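Local coordinates for protein Two-component system sensor histidine kinase (PDB 3OTT) that probably serves as a membrane-bound sensor histidine kinase, its extracellular part, two beta-propellers and a beta-sandwich domain, apparently sensing saccharides, at residues B[17-22]-B[53-58]; B[150-155]-B[203-208]; B[212-217]-B[221-226]; B[329-334]-B[606-611]; B[385-390]-B[422-427]. All coordinates share one frame; numbering follows the deposited sequence.

Contact 1. Residues B[17-22]-B[53-58]; sequences LGAEAS and QHFTYG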
# COMPACT_ATOMS: atom_id res chain seq x y z
N LEU B 17 -15.39 -30.68 18.89
CA LEU B 17 -16.58 -29.89 18.84
C LEU B 17 -17.69 -30.58 19.62
O LEU B 17 -17.70 -31.80 19.74
CB LEU B 17 -17.03 -29.69 17.38
CG LEU B 17 -16.00 -29.07 16.44
CD1 LEU B 17 -16.48 -29.15 15.01
CD2 LEU B 17 -15.63 -27.65 16.84
N GLY B 18 -18.66 -29.81 20.10
CA GLY B 18 -19.81 -30.42 20.76
C GLY B 18 -20.82 -30.90 19.74
O GLY B 18 -20.50 -31.00 18.55
N ALA B 19 -22.03 -31.19 20.20
CA ALA B 19 -23.17 -31.51 19.35
C ALA B 19 -22.97 -32.66 18.33
O ALA B 19 -23.52 -32.58 17.22
CB ALA B 19 -23.66 -30.20 18.63
N GLU B 20 -22.19 -33.69 18.70
CA GLU B 20 -21.79 -34.80 17.78
C GLU B 20 -21.15 -34.42 16.41
O GLU B 20 -20.96 -35.29 15.54
CB GLU B 20 -22.91 -35.83 17.55
CG GLU B 20 -22.36 -37.21 16.98
CD GLU B 20 -22.26 -38.38 18.03
OE1 GLU B 20 -22.94 -38.35 19.10
OE2 GLU B 20 -21.51 -39.36 17.76
N ALA B 21 -20.80 -33.16 16.25
CA ALA B 21 -20.03 -32.77 15.10
C ALA B 21 -18.63 -33.37 15.31
O ALA B 21 -18.12 -33.39 16.40
CB ALA B 21 -19.98 -31.28 15.04
N SER B 22 -18.02 -33.92 14.29
CA SER B 22 -16.65 -34.36 14.48
C SER B 22 -15.83 -34.11 13.24
O SER B 22 -14.61 -34.06 13.35
CB SER B 22 -16.57 -35.80 14.94
OG SER B 22 -17.27 -36.65 14.06
N GLN B 53 -21.63 -23.36 19.27
CA GLN B 53 -22.39 -23.75 18.09
C GLN B 53 -23.25 -22.61 17.61
O GLN B 53 -23.70 -21.80 18.40
CB GLN B 53 -23.22 -25.02 18.31
CG GLN B 53 -24.47 -24.87 19.18
CD GLN B 53 -25.08 -26.24 19.39
OE1 GLN B 53 -24.48 -27.07 20.06
NE2 GLN B 53 -26.23 -26.52 18.76
N HIS B 54 -23.49 -22.55 16.30
CA HIS B 54 -24.41 -21.50 15.81
C HIS B 54 -25.56 -22.04 14.98
O HIS B 54 -25.89 -21.51 13.96
CB HIS B 54 -23.62 -20.44 15.07
CG HIS B 54 -22.62 -19.76 15.94
ND1 HIS B 54 -22.92 -18.60 16.65
CD2 HIS B 54 -21.37 -20.10 16.30
CE1 HIS B 54 -21.87 -18.24 17.37
NE2 HIS B 54 -20.92 -19.14 17.19
N PHE B 55 -26.14 -23.13 15.44
CA PHE B 55 -27.22 -23.81 14.75
C PHE B 55 -28.08 -24.48 15.81
O PHE B 55 -27.63 -24.69 16.94
CB PHE B 55 -26.66 -24.84 13.74
CG PHE B 55 -25.78 -25.88 14.34
CD1 PHE B 55 -26.32 -27.02 14.94
CD2 PHE B 55 -24.43 -25.75 14.30
CE1 PHE B 55 -25.49 -28.02 15.47
CE2 PHE B 55 -23.57 -26.72 14.85
CZ PHE B 55 -24.10 -27.85 15.44
N THR B 56 -29.30 -24.85 15.44
CA THR B 56 -30.20 -25.56 16.35
C THR B 56 -30.54 -26.91 15.73
O THR B 56 -30.81 -27.00 14.51
CB THR B 56 -31.48 -24.69 16.63
OG1 THR B 56 -31.06 -23.43 17.19
CG2 THR B 56 -32.53 -25.37 17.57
N TYR B 57 -30.50 -27.96 16.56
CA TYR B 57 -30.83 -29.30 16.16
C TYR B 57 -32.16 -29.38 15.40
O TYR B 57 -33.15 -28.80 15.84
CB TYR B 57 -30.80 -30.24 17.37
CG TYR B 57 -30.99 -31.70 17.00
CD1 TYR B 57 -32.27 -32.30 17.09
CD2 TYR B 57 -29.91 -32.49 16.58
CE1 TYR B 57 -32.45 -33.64 16.77
CE2 TYR B 57 -30.07 -33.84 16.25
CZ TYR B 57 -31.35 -34.41 16.34
OH TYR B 57 -31.54 -35.75 16.01
N GLY B 58 -32.17 -30.06 14.24
CA GLY B 58 -33.38 -30.19 13.45
C GLY B 58 -33.68 -29.05 12.46
O GLY B 58 -34.46 -29.23 11.50
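Ala19 lowers its methyl onto two side chains of the 53-58 loop: CB lies 3.5 Å from Gln53 OE1 and 4.0 Å from Phe55 CZ. Gln53 CG sits between the backbone N and the carbonyl carbon (chi1 74°), the chain beyond runs extended, and NE2 turns back to Phe55 O at 2.9 Å with a nearly straight N-H (170°). Gln53 CD therefore lies over one face of the Phe55 ring, 4.3 Å above its plane and off toward the rim, while OE1 is left facing Ala19. With an alanine in place of Gln53, Phe55 O would probably lose this donor, and Ala19 and the Phe55 ring would lose their contact with the amide. Ala19 itself rides on a type I' beta turn from Gly18 to Ala21. Phe55 also meets Phe44, a residue of strand 42-46. The turn leads from strand 13-15, which completes the last blade of the first propeller, into that propeller's first blade, a connection typical of a ring-closed beta-propeller.

Contact 2. Residues B[150-155]-B[203-208]; sequences SIIRTK and QCVWIG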
# COMPACT_ATOMS: atom_id res chain seq x y z
N SER B 150 -12.96 -27.45 -6.89
CA SER B 150 -12.03 -26.44 -6.41
C SER B 150 -11.97 -25.31 -7.40
O SER B 150 -11.96 -25.52 -8.60
CB SER B 150 -10.62 -27.02 -6.27
OG SER B 150 -9.80 -26.02 -5.61
N ILE B 151 -12.04 -24.10 -6.87
CA ILE B 151 -11.87 -22.90 -7.65
C ILE B 151 -11.07 -21.84 -6.92
O ILE B 151 -11.26 -21.68 -5.70
CB ILE B 151 -13.13 -22.36 -8.41
CG1 ILE B 151 -13.09 -20.86 -8.45
CG2 ILE B 151 -14.44 -22.86 -7.93
CD1 ILE B 151 -13.88 -20.34 -9.51
N ILE B 152 -10.12 -21.23 -7.65
CA ILE B 152 -9.28 -20.16 -7.12
C ILE B 152 -9.10 -18.99 -8.05
O ILE B 152 -9.14 -19.11 -9.29
CB ILE B 152 -7.84 -20.62 -6.65
CG1 ILE B 152 -7.07 -21.20 -7.81
CG2 ILE B 152 -7.89 -21.52 -5.35
CD1 ILE B 152 -5.54 -21.22 -7.63
N ARG B 153 -8.87 -17.84 -7.43
CA ARG B 153 -8.49 -16.66 -8.17
C ARG B 153 -7.05 -16.38 -7.85
O ARG B 153 -6.70 -16.34 -6.67
CB ARG B 153 -9.33 -15.42 -7.77
CG ARG B 153 -9.03 -14.23 -8.70
CD ARG B 153 -9.62 -12.91 -8.25
NE ARG B 153 -8.72 -12.28 -7.34
CZ ARG B 153 -8.00 -11.18 -7.57
NH1 ARG B 153 -8.11 -10.47 -8.68
NH2 ARG B 153 -7.19 -10.77 -6.61
N THR B 154 -6.20 -16.23 -8.86
CA THR B 154 -4.83 -15.75 -8.65
C THR B 154 -4.73 -14.20 -8.56
O THR B 154 -5.66 -13.50 -8.93
CB THR B 154 -3.88 -16.24 -9.75
OG1 THR B 154 -4.38 -15.83 -11.02
CG2 THR B 154 -3.70 -17.77 -9.74
N LYS B 155 -3.59 -13.69 -8.07
CA LYS B 155 -3.27 -12.25 -7.95
C LYS B 155 -3.37 -11.51 -9.28
O LYS B 155 -3.65 -10.31 -9.32
CB LYS B 155 -1.87 -12.08 -7.39
CG LYS B 155 -1.83 -11.62 -5.95
CD LYS B 155 -2.80 -12.41 -5.00
CE LYS B 155 -2.87 -11.67 -3.66
NZ LYS B 155 -3.53 -12.54 -2.65
N GLN B 203 5.73 -18.80 -7.70
CA GLN B 203 5.03 -18.44 -8.96
C GLN B 203 4.40 -19.62 -9.71
O GLN B 203 4.60 -19.77 -10.94
CB GLN B 203 5.95 -17.63 -9.85
CG GLN B 203 6.47 -16.36 -9.07
CD GLN B 203 7.34 -15.49 -9.90
OE1 GLN B 203 8.30 -15.97 -10.58
NE2 GLN B 203 7.01 -14.21 -9.92
N CYS B 204 3.66 -20.45 -8.97
CA CYS B 204 2.96 -21.59 -9.55
C CYS B 204 1.57 -21.66 -8.96
O CYS B 204 1.24 -21.01 -7.98
CB CYS B 204 3.72 -22.92 -9.25
SG CYS B 204 3.91 -23.29 -7.43
N VAL B 205 0.79 -22.54 -9.55
CA VAL B 205 -0.43 -23.03 -8.94
C VAL B 205 -0.19 -24.47 -8.59
O VAL B 205 0.07 -25.26 -9.46
CB VAL B 205 -1.57 -22.95 -9.92
CG1 VAL B 205 -2.87 -23.50 -9.28
CG2 VAL B 205 -1.78 -21.51 -10.34
N TRP B 206 -0.28 -24.81 -7.30
CA TRP B 206 -0.35 -26.19 -6.85
C TRP B 206 -1.69 -26.85 -7.07
O TRP B 206 -2.71 -26.20 -6.91
CB TRP B 206 -0.08 -26.22 -5.39
CG TRP B 206 1.26 -25.75 -4.99
CD1 TRP B 206 1.63 -24.51 -4.55
CD2 TRP B 206 2.42 -26.58 -4.91
NE1 TRP B 206 2.97 -24.50 -4.23
CE2 TRP B 206 3.47 -25.77 -4.41
CE3 TRP B 206 2.67 -27.94 -5.18
CZ2 TRP B 206 4.75 -26.27 -4.19
CZ3 TRP B 206 3.98 -28.46 -4.96
CH2 TRP B 206 4.99 -27.61 -4.46
N ILE B 207 -1.66 -28.11 -7.49
CA ILE B 207 -2.83 -28.88 -7.94
C ILE B 207 -2.82 -30.27 -7.28
O ILE B 207 -1.93 -31.07 -7.49
CB ILE B 207 -2.80 -29.08 -9.48
CG1 ILE B 207 -2.63 -27.70 -10.17
CG2 ILE B 207 -4.12 -29.70 -9.94
CD1 ILE B 207 -1.93 -27.79 -11.50
N GLY B 208 -3.76 -30.52 -6.40
CA GLY B 208 -3.85 -31.81 -5.72
C GLY B 208 -4.96 -32.65 -6.32
O GLY B 208 -6.09 -32.20 -6.50
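Val205 meets two residues of 150-155 with its two methyls, one each. The bond to CB heads toward the other strand, and there the side chain forks. CG1 lies anti to the backbone N (chi1 179°) and touches Ile152 CD1 at 3.9 Å; CG2, beside the backbone N, faces Thr154 CG2 at 4.2 Å. Ile152 comes the other way, so the two branched chains meet tip to tip. Thr154 brings its methyl, while OG1 bonds to Asp156 and to Gln158 N. No hydrogen bond crosses: the nearest CA atoms, those of Thr154 and Val205, are 8.5 Å apart, so the strands meet through side chains, not as neighbours within a sheet. On the opposite side of Val205's strand, Cys204 SG rests 3.5 Å above the plane of the Trp206 ring, toward the rim, while Trp206 NE1 bonds to Asp199. The contact joins successive blades of the first propeller: strand 148-153 opens one blade and strand 204-209 is the second strand of the next. Leu196 of strand 193-199 also packs on Ile152, and Tyr160 of strand 159-163 backs both Ile152 and Thr154.

Contact 3. Residues B[212-217]-B[221-226]; sequences YLFQYF and GQIKQT
This is a beta hairpin, the two outer strands of one propeller blade, in which Gln215 and Lys224 form an antiparallel hydrogen-bonded pair. Gln215 N reaches Lys224 O at 3.0 Å and Lys224 N returns to Gln215 O at 2.9 Å. Above this pair the two side chains run alongside each other, but Lys224 NZ makes its salt bridge with Asp259. Gln215 OE1 accepts Thr226 OG1 at 3.0 Å, in the carbonyl plane on a lone pair. A leucine in place of Gln215 would probably leave the Thr226 hydroxyl without this acceptor and free to turn. On the other face Ile223 CG1 meets the Tyr216 ring at its edge, 3.5 Å from CD1, and Gln225 CG packs 3.6 Å from Phe214 CE2. The Gln225 amide, whose NE2 bonds to Pro183 O, is turned 63° from the Tyr212 ring, with CD 3.4 Å from Tyr212 CE2. That face leans on the preceding blade, Ile180 of strand 176-180 and the loop at Pro183 and Val184. Lys224 and Thr226 touch Tyr256 in strand 252-256 of the next blade, Gln215 packs on strand 204-209 alongside, and Gln222 OE1 bonds to Thr220 OG1 of its own chain and of the second subunit.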
# COMPACT_ATOMS: atom_id res chain seq x y z
N TYR B 212 -1.32 -37.57 -7.16
CA TYR B 212 -0.25 -36.68 -7.58
C TYR B 212 -0.50 -35.33 -6.99
O TYR B 212 -1.65 -34.94 -6.79
CB TYR B 212 -0.29 -36.49 -9.09
CG TYR B 212 -0.01 -37.71 -9.89
CD1 TYR B 212 -1.04 -38.54 -10.30
CD2 TYR B 212 1.31 -38.03 -10.25
CE1 TYR B 212 -0.77 -39.70 -11.06
CE2 TYR B 212 1.58 -39.16 -11.04
CZ TYR B 212 0.55 -40.00 -11.41
OH TYR B 212 0.84 -41.10 -12.21
N LEU B 213 0.60 -34.63 -6.80
CA LEU B 213 0.65 -33.23 -6.53
C LEU B 213 1.44 -32.57 -7.73
O LEU B 213 2.59 -32.99 -8.03
CB LEU B 213 1.45 -33.02 -5.24
CG LEU B 213 1.58 -31.58 -4.75
CD1 LEU B 213 0.19 -30.90 -4.61
CD2 LEU B 213 2.38 -31.52 -3.43
N PHE B 214 0.82 -31.61 -8.42
CA PHE B 214 1.43 -30.90 -9.55
C PHE B 214 1.74 -29.49 -9.19
O PHE B 214 1.03 -28.87 -8.38
CB PHE B 214 0.50 -30.87 -10.73
CG PHE B 214 0.20 -32.23 -11.29
CD1 PHE B 214 -0.92 -32.94 -10.89
CD2 PHE B 214 1.03 -32.80 -12.30
CE1 PHE B 214 -1.22 -34.25 -11.47
CE2 PHE B 214 0.76 -34.07 -12.86
CZ PHE B 214 -0.38 -34.81 -12.43
N GLN B 215 2.77 -28.94 -9.82
CA GLN B 215 2.91 -27.51 -9.90
C GLN B 215 2.75 -27.09 -11.35
O GLN B 215 3.44 -27.60 -12.21
CB GLN B 215 4.30 -27.12 -9.51
CG GLN B 215 4.51 -27.10 -8.06
CD GLN B 215 5.97 -26.86 -7.72
OE1 GLN B 215 6.80 -27.79 -7.77
NE2 GLN B 215 6.28 -25.61 -7.35
N TYR B 216 1.89 -26.10 -11.61
CA TYR B 216 1.76 -25.52 -12.96
C TYR B 216 2.33 -24.11 -12.92
O TYR B 216 2.10 -23.38 -11.97
CB TYR B 216 0.30 -25.52 -13.34
CG TYR B 216 -0.07 -24.64 -14.52
CD1 TYR B 216 0.28 -25.02 -15.82
CD2 TYR B 216 -0.76 -23.45 -14.35
CE1 TYR B 216 -0.03 -24.28 -16.91
CE2 TYR B 216 -1.05 -22.65 -15.49
CZ TYR B 216 -0.68 -23.12 -16.79
OH TYR B 216 -0.95 -22.47 -17.98
N PHE B 217 3.05 -23.71 -13.96
CA PHE B 217 3.73 -22.40 -13.96
C PHE B 217 3.19 -21.63 -15.12
O PHE B 217 3.61 -21.86 -16.29
CB PHE B 217 5.26 -22.56 -14.14
CG PHE B 217 5.90 -23.37 -13.07
CD1 PHE B 217 6.38 -22.75 -11.94
CD2 PHE B 217 6.01 -24.78 -13.19
CE1 PHE B 217 7.01 -23.49 -10.90
CE2 PHE B 217 6.60 -25.53 -12.17
CZ PHE B 217 7.11 -24.88 -11.00
N GLY B 221 3.93 -22.25 -19.02
CA GLY B 221 3.14 -23.46 -19.25
C GLY B 221 3.78 -24.77 -18.79
O GLY B 221 3.25 -25.85 -19.09
N GLN B 222 4.95 -24.73 -18.15
CA GLN B 222 5.50 -25.99 -17.60
C GLN B 222 4.59 -26.58 -16.50
O GLN B 222 3.95 -25.84 -15.78
CB GLN B 222 6.91 -25.79 -17.08
CG GLN B 222 7.86 -25.41 -18.19
CD GLN B 222 9.16 -24.86 -17.66
OE1 GLN B 222 9.25 -23.66 -17.33
NE2 GLN B 222 10.20 -25.73 -17.56
N ILE B 223 4.55 -27.91 -16.41
CA ILE B 223 3.75 -28.67 -15.48
C ILE B 223 4.66 -29.77 -14.90
O ILE B 223 5.24 -30.59 -15.61
CB ILE B 223 2.50 -29.31 -16.12
CG1 ILE B 223 1.54 -28.21 -16.64
CG2 ILE B 223 1.64 -30.01 -15.00
CD1 ILE B 223 0.52 -28.70 -17.77
N LYS B 224 4.81 -29.76 -13.59
CA LYS B 224 5.76 -30.60 -12.92
C LYS B 224 4.98 -31.58 -12.04
O LYS B 224 4.04 -31.19 -11.35
CB LYS B 224 6.66 -29.73 -12.07
CG LYS B 224 7.90 -30.39 -11.61
CD LYS B 224 8.72 -29.45 -10.69
CE LYS B 224 9.39 -30.30 -9.59
NZ LYS B 224 9.98 -29.49 -8.48
N GLN B 225 5.35 -32.85 -12.12
CA GLN B 225 4.83 -33.89 -11.24
C GLN B 225 5.71 -33.88 -10.01
O GLN B 225 6.72 -34.60 -9.96
CB GLN B 225 4.95 -35.24 -11.92
CG GLN B 225 3.72 -36.03 -12.03
CD GLN B 225 4.03 -37.38 -12.65
OE1 GLN B 225 4.73 -38.22 -12.03
NE2 GLN B 225 3.56 -37.59 -13.89
N THR B 226 5.36 -33.04 -9.05
CA THR B 226 6.15 -32.86 -7.85
C THR B 226 6.14 -34.06 -6.87
O THR B 226 7.16 -34.32 -6.25
CB THR B 226 5.70 -31.61 -7.08
OG1 THR B 226 5.60 -30.51 -8.00
CG2 THR B 226 6.68 -31.30 -5.94

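Contact 4. Residues B[329-334]-B[606-611]; sequences LFRDSK and PKEDCV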
# COMPACT_ATOMS: atom_id res chain seq x y z
N LEU B 329 15.71 4.74 16.70
CA LEU B 329 14.47 4.48 17.38
C LEU B 329 14.57 5.22 18.71
O LEU B 329 15.66 5.31 19.34
CB LEU B 329 14.33 2.99 17.62
CG LEU B 329 14.62 2.11 16.40
CD1 LEU B 329 14.70 0.66 16.83
CD2 LEU B 329 13.57 2.28 15.28
N PHE B 330 13.45 5.84 19.09
CA PHE B 330 13.35 6.63 20.28
C PHE B 330 11.90 6.73 20.69
O PHE B 330 11.00 6.78 19.87
CB PHE B 330 13.94 8.02 20.03
CG PHE B 330 14.15 8.82 21.31
CD1 PHE B 330 15.28 8.59 22.11
CD2 PHE B 330 13.21 9.81 21.70
CE1 PHE B 330 15.47 9.34 23.32
CE2 PHE B 330 13.38 10.55 22.89
CZ PHE B 330 14.49 10.31 23.70
N ARG B 331 11.65 6.71 21.97
CA ARG B 331 10.31 6.98 22.50
C ARG B 331 10.45 8.17 23.47
O ARG B 331 11.27 8.14 24.39
CB ARG B 331 9.78 5.74 23.24
CG ARG B 331 8.28 5.78 23.48
CD ARG B 331 7.85 4.87 24.55
NE ARG B 331 6.40 4.79 24.57
CZ ARG B 331 5.72 4.20 25.55
NH1 ARG B 331 6.40 3.67 26.56
NH2 ARG B 331 4.39 4.13 25.55
N ASP B 332 9.66 9.23 23.28
CA ASP B 332 9.84 10.41 24.09
C ASP B 332 9.14 10.36 25.45
O ASP B 332 8.35 9.46 25.73
CB ASP B 332 9.54 11.70 23.31
CG ASP B 332 8.11 11.86 23.00
OD1 ASP B 332 7.25 11.20 23.62
OD2 ASP B 332 7.84 12.68 22.09
N SER B 333 9.45 11.35 26.28
CA SER B 333 8.84 11.52 27.59
C SER B 333 7.30 11.60 27.51
O SER B 333 6.67 11.07 28.37
CB SER B 333 9.49 12.68 28.36
OG SER B 333 9.18 13.93 27.74
N LYS B 334 6.68 12.17 26.45
CA LYS B 334 5.22 12.06 26.26
C LYS B 334 4.67 10.68 25.70
O LYS B 334 3.46 10.50 25.58
CB LYS B 334 4.66 13.17 25.37
CG LYS B 334 5.01 14.62 25.69
CD LYS B 334 5.11 15.44 24.37
CE LYS B 334 5.02 16.95 24.59
NZ LYS B 334 6.22 17.47 25.32
N PRO B 606 12.13 0.71 28.91
CA PRO B 606 12.05 0.18 30.27
C PRO B 606 10.61 0.03 30.76
O PRO B 606 10.33 -0.89 31.50
CB PRO B 606 12.81 1.22 31.12
CG PRO B 606 13.61 1.99 30.20
CD PRO B 606 12.85 2.00 28.88
N LYS B 607 9.71 0.92 30.33
CA LYS B 607 8.28 0.83 30.71
C LYS B 607 7.64 -0.48 30.23
O LYS B 607 6.96 -1.17 30.99
CB LYS B 607 7.47 2.02 30.17
CG LYS B 607 7.80 3.40 30.77
CD LYS B 607 7.10 4.52 29.97
CE LYS B 607 6.92 5.81 30.81
NZ LYS B 607 8.14 6.67 30.80
N GLU B 608 7.82 -0.81 28.96
CA GLU B 608 7.14 -2.01 28.43
C GLU B 608 7.97 -3.27 28.62
O GLU B 608 7.61 -4.32 28.11
CB GLU B 608 6.76 -1.82 26.96
CG GLU B 608 5.89 -0.60 26.66
CD GLU B 608 4.46 -0.71 27.16
OE1 GLU B 608 3.95 -1.86 27.35
OE2 GLU B 608 3.83 0.37 27.35
N ASP B 609 9.10 -3.14 29.31
CA ASP B 609 10.13 -4.19 29.35
C ASP B 609 10.32 -4.93 27.99
O ASP B 609 10.16 -6.16 27.89
CB ASP B 609 9.79 -5.18 30.47
CG ASP B 609 10.94 -6.10 30.81
OD1 ASP B 609 12.04 -5.90 30.23
OD2 ASP B 609 10.73 -7.03 31.64
N CYS B 610 10.62 -4.18 26.94
CA CYS B 610 10.88 -4.81 25.66
C CYS B 610 11.92 -4.06 24.82
O CYS B 610 12.29 -2.94 25.14
CB CYS B 610 9.58 -4.97 24.91
SG CYS B 610 8.99 -3.41 24.41
N VAL B 611 12.40 -4.72 23.77
CA VAL B 611 13.44 -4.19 22.87
C VAL B 611 12.93 -4.11 21.43
O VAL B 611 12.38 -5.07 20.91
CB VAL B 611 14.73 -5.05 22.93
CG1 VAL B 611 15.83 -4.49 21.98
CG2 VAL B 611 15.25 -5.12 24.36
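Arg331 reaches the 606-611 loop by being fully stretched: CG is anti to the backbone N (chi1 -164°) and the chain stays extended to NE. Its guanidinium then arrives beside the aliphatic part of Lys607, with NH1 3.6 Å from Lys607 CD and 4.1 Å from Lys607 CB, the two chains crossing at about a right angle. Lys607 bends at its last torsion (chi4 84°), and its NZ stays 5.5 Å from Arg331 NH1, which probably eases the repulsion between like charges. Glu608 OE2 is 4.2 Å from Arg331 NH2, too far for a salt bridge but probably a mild attraction. The firm grips on Arg331 come from elsewhere, a salt bridge from NH1 to Asp605 and a hydrogen bond from NE to Gly335 O. The contact lies at the surface, between the first and last blades of the second propeller. Strand 326-331 opens the first, Leu329 packing on Leu603 of strand 601-605; the lysine and glutamate sit on the turn linking that strand to strand 610-615.

Contact 5. Residues B[385-390]-B[422-427]; sequences QLWIAT and YYIFED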
# COMPACT_ATOMS: atom_id res chain seq x y z
N GLN B 385 12.52 18.95 25.11
CA GLN B 385 12.38 19.34 23.73
C GLN B 385 13.03 18.23 22.85
O GLN B 385 14.11 17.72 23.15
CB GLN B 385 13.07 20.68 23.48
CG GLN B 385 12.51 21.94 24.24
CD GLN B 385 11.21 22.43 23.63
OE1 GLN B 385 11.13 22.68 22.42
NE2 GLN B 385 10.17 22.52 24.46
N LEU B 386 12.37 17.91 21.74
CA LEU B 386 12.78 16.83 20.89
C LEU B 386 13.72 17.38 19.77
O LEU B 386 13.30 18.25 19.01
CB LEU B 386 11.52 16.21 20.28
CG LEU B 386 11.63 14.79 19.67
CD1 LEU B 386 12.23 14.82 18.35
CD2 LEU B 386 12.42 13.83 20.55
N TRP B 387 14.95 16.89 19.70
CA TRP B 387 15.86 17.28 18.64
C TRP B 387 16.23 16.12 17.66
O TRP B 387 16.31 14.97 18.08
CB TRP B 387 17.15 17.81 19.20
CG TRP B 387 16.97 19.06 20.09
CD1 TRP B 387 16.72 19.07 21.41
CD2 TRP B 387 17.13 20.43 19.70
NE1 TRP B 387 16.68 20.34 21.88
CE2 TRP B 387 16.93 21.20 20.85
CE3 TRP B 387 17.44 21.07 18.50
CZ2 TRP B 387 17.01 22.58 20.85
CZ3 TRP B 387 17.52 22.43 18.48
CH2 TRP B 387 17.30 23.18 19.65
N ILE B 388 16.45 16.42 16.38
CA ILE B 388 16.89 15.37 15.47
C ILE B 388 18.14 15.86 14.71
O ILE B 388 18.25 17.08 14.41
CB ILE B 388 15.76 14.86 14.51
CG1 ILE B 388 15.20 16.02 13.73
CG2 ILE B 388 14.55 14.14 15.31
CD1 ILE B 388 14.49 15.56 12.42
N ALA B 389 19.06 14.94 14.46
CA ALA B 389 20.20 15.28 13.64
C ALA B 389 19.97 14.61 12.31
O ALA B 389 19.56 13.40 12.25
CB ALA B 389 21.54 14.80 14.30
N THR B 390 20.22 15.37 11.24
CA THR B 390 20.01 14.89 9.87
C THR B 390 21.09 15.41 8.91
O THR B 390 21.92 16.24 9.32
CB THR B 390 18.63 15.36 9.28
OG1 THR B 390 18.72 16.69 8.79
CG2 THR B 390 17.43 15.19 10.24
N TYR B 422 25.52 14.37 12.90
CA TYR B 422 25.50 12.93 13.24
C TYR B 422 24.98 12.66 14.62
O TYR B 422 24.44 11.58 14.82
CB TYR B 422 26.89 12.23 13.11
CG TYR B 422 27.18 11.88 11.66
CD1 TYR B 422 27.24 12.90 10.69
CD2 TYR B 422 27.32 10.55 11.24
CE1 TYR B 422 27.46 12.60 9.32
CE2 TYR B 422 27.54 10.24 9.86
CZ TYR B 422 27.61 11.27 8.93
OH TYR B 422 27.84 11.01 7.60
N TYR B 423 25.17 13.60 15.56
CA TYR B 423 24.83 13.35 16.96
C TYR B 423 24.68 14.67 17.69
O TYR B 423 25.33 15.70 17.35
CB TYR B 423 25.95 12.51 17.63
CG TYR B 423 25.50 11.39 18.54
CD1 TYR B 423 24.88 10.24 18.01
CD2 TYR B 423 25.70 11.46 19.91
CE1 TYR B 423 24.47 9.19 18.83
CE2 TYR B 423 25.27 10.41 20.74
CZ TYR B 423 24.68 9.28 20.18
OH TYR B 423 24.24 8.26 20.99
N ILE B 424 23.83 14.64 18.70
CA ILE B 424 23.53 15.79 19.52
C ILE B 424 23.23 15.38 20.92
O ILE B 424 22.64 14.31 21.13
CB ILE B 424 22.32 16.52 18.96
CG1 ILE B 424 21.86 17.64 19.90
CG2 ILE B 424 21.18 15.60 18.86
CD1 ILE B 424 21.08 18.71 19.12
N PHE B 425 23.66 16.19 21.89
CA PHE B 425 23.16 16.09 23.27
C PHE B 425 23.20 17.45 23.94
O PHE B 425 23.87 18.34 23.43
CB PHE B 425 23.93 15.02 24.12
CG PHE B 425 25.38 15.41 24.48
CD1 PHE B 425 26.47 14.94 23.71
CD2 PHE B 425 25.65 16.21 25.57
CE1 PHE B 425 27.79 15.27 24.03
CE2 PHE B 425 27.01 16.59 25.92
CZ PHE B 425 28.08 16.10 25.14
N GLU B 426 22.54 17.58 25.09
CA GLU B 426 22.58 18.82 25.86
C GLU B 426 23.39 18.59 27.15
O GLU B 426 23.17 17.58 27.81
CB GLU B 426 21.17 19.38 26.18
CG GLU B 426 21.25 20.77 26.98
CD GLU B 426 19.91 21.31 27.61
OE1 GLU B 426 18.81 20.85 27.28
OE2 GLU B 426 19.96 22.25 28.46
N ASP B 427 24.33 19.49 27.48
CA ASP B 427 25.08 19.33 28.71
C ASP B 427 24.29 19.86 29.89
O ASP B 427 23.13 20.19 29.75
CB ASP B 427 26.50 19.91 28.63
CG ASP B 427 26.55 21.44 28.47
OD1 ASP B 427 25.53 22.14 28.68
OD2 ASP B 427 27.65 21.94 28.14
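Ile424 and Trp387 point at each other from facing strands, and the isoleucine tip, CD1, stops 4.0 Å from Trp387 CB, at the root of the indole. Ile424 CG1 lies anti to the backbone N (chi1 173°), which carries CD1 forward to that spot. Trp387 NE1 bonds to Asp381. Two residues along, Ala389 directs its methyl toward the backbone opposite, with CB 4.0 Å from Tyr423 N and 4.1 Å from Tyr422 C. The strands run antiparallel, their axes approaching to 6.4 Å without a hydrogen bond between them, because they belong to consecutive blades of the second beta-propeller and meet across the blade interface. Tyr422 and Tyr423 both face Ser435 in a classic beta bulge, and both send their side chains away from Ala389, so main chain receives its methyl. Leu432 of strand 431-436 packs on both Trp387 and Ile424. Farther along, Glu426 OE1 takes a salt bridge from Lys446 and a hydrogen bond from Lys382 N.

Contacts 2 and 5 are buried and apolar, joining strands of adjacent blades through methyls and an indole root, one in each propeller. Contact 4 also bridges blades, but at the surface, with charged chains instead. Contact 1, partly buried, joins loops of the first propeller about 48 Å from contact 4, centre to centre. Contact 3, partly buried, differs in kind: it lies within a single blade and relies on backbone hydrogen bonds. It shares that blade with contact 2, since strands 204-209 and 212-217 are neighbours, Val205 N lying 2.9 Å from Tyr216 O. Contacts 4 and 5 touch in the second propeller, where Phe330 CE2 meets Leu386 CD2 at 4.1 Å.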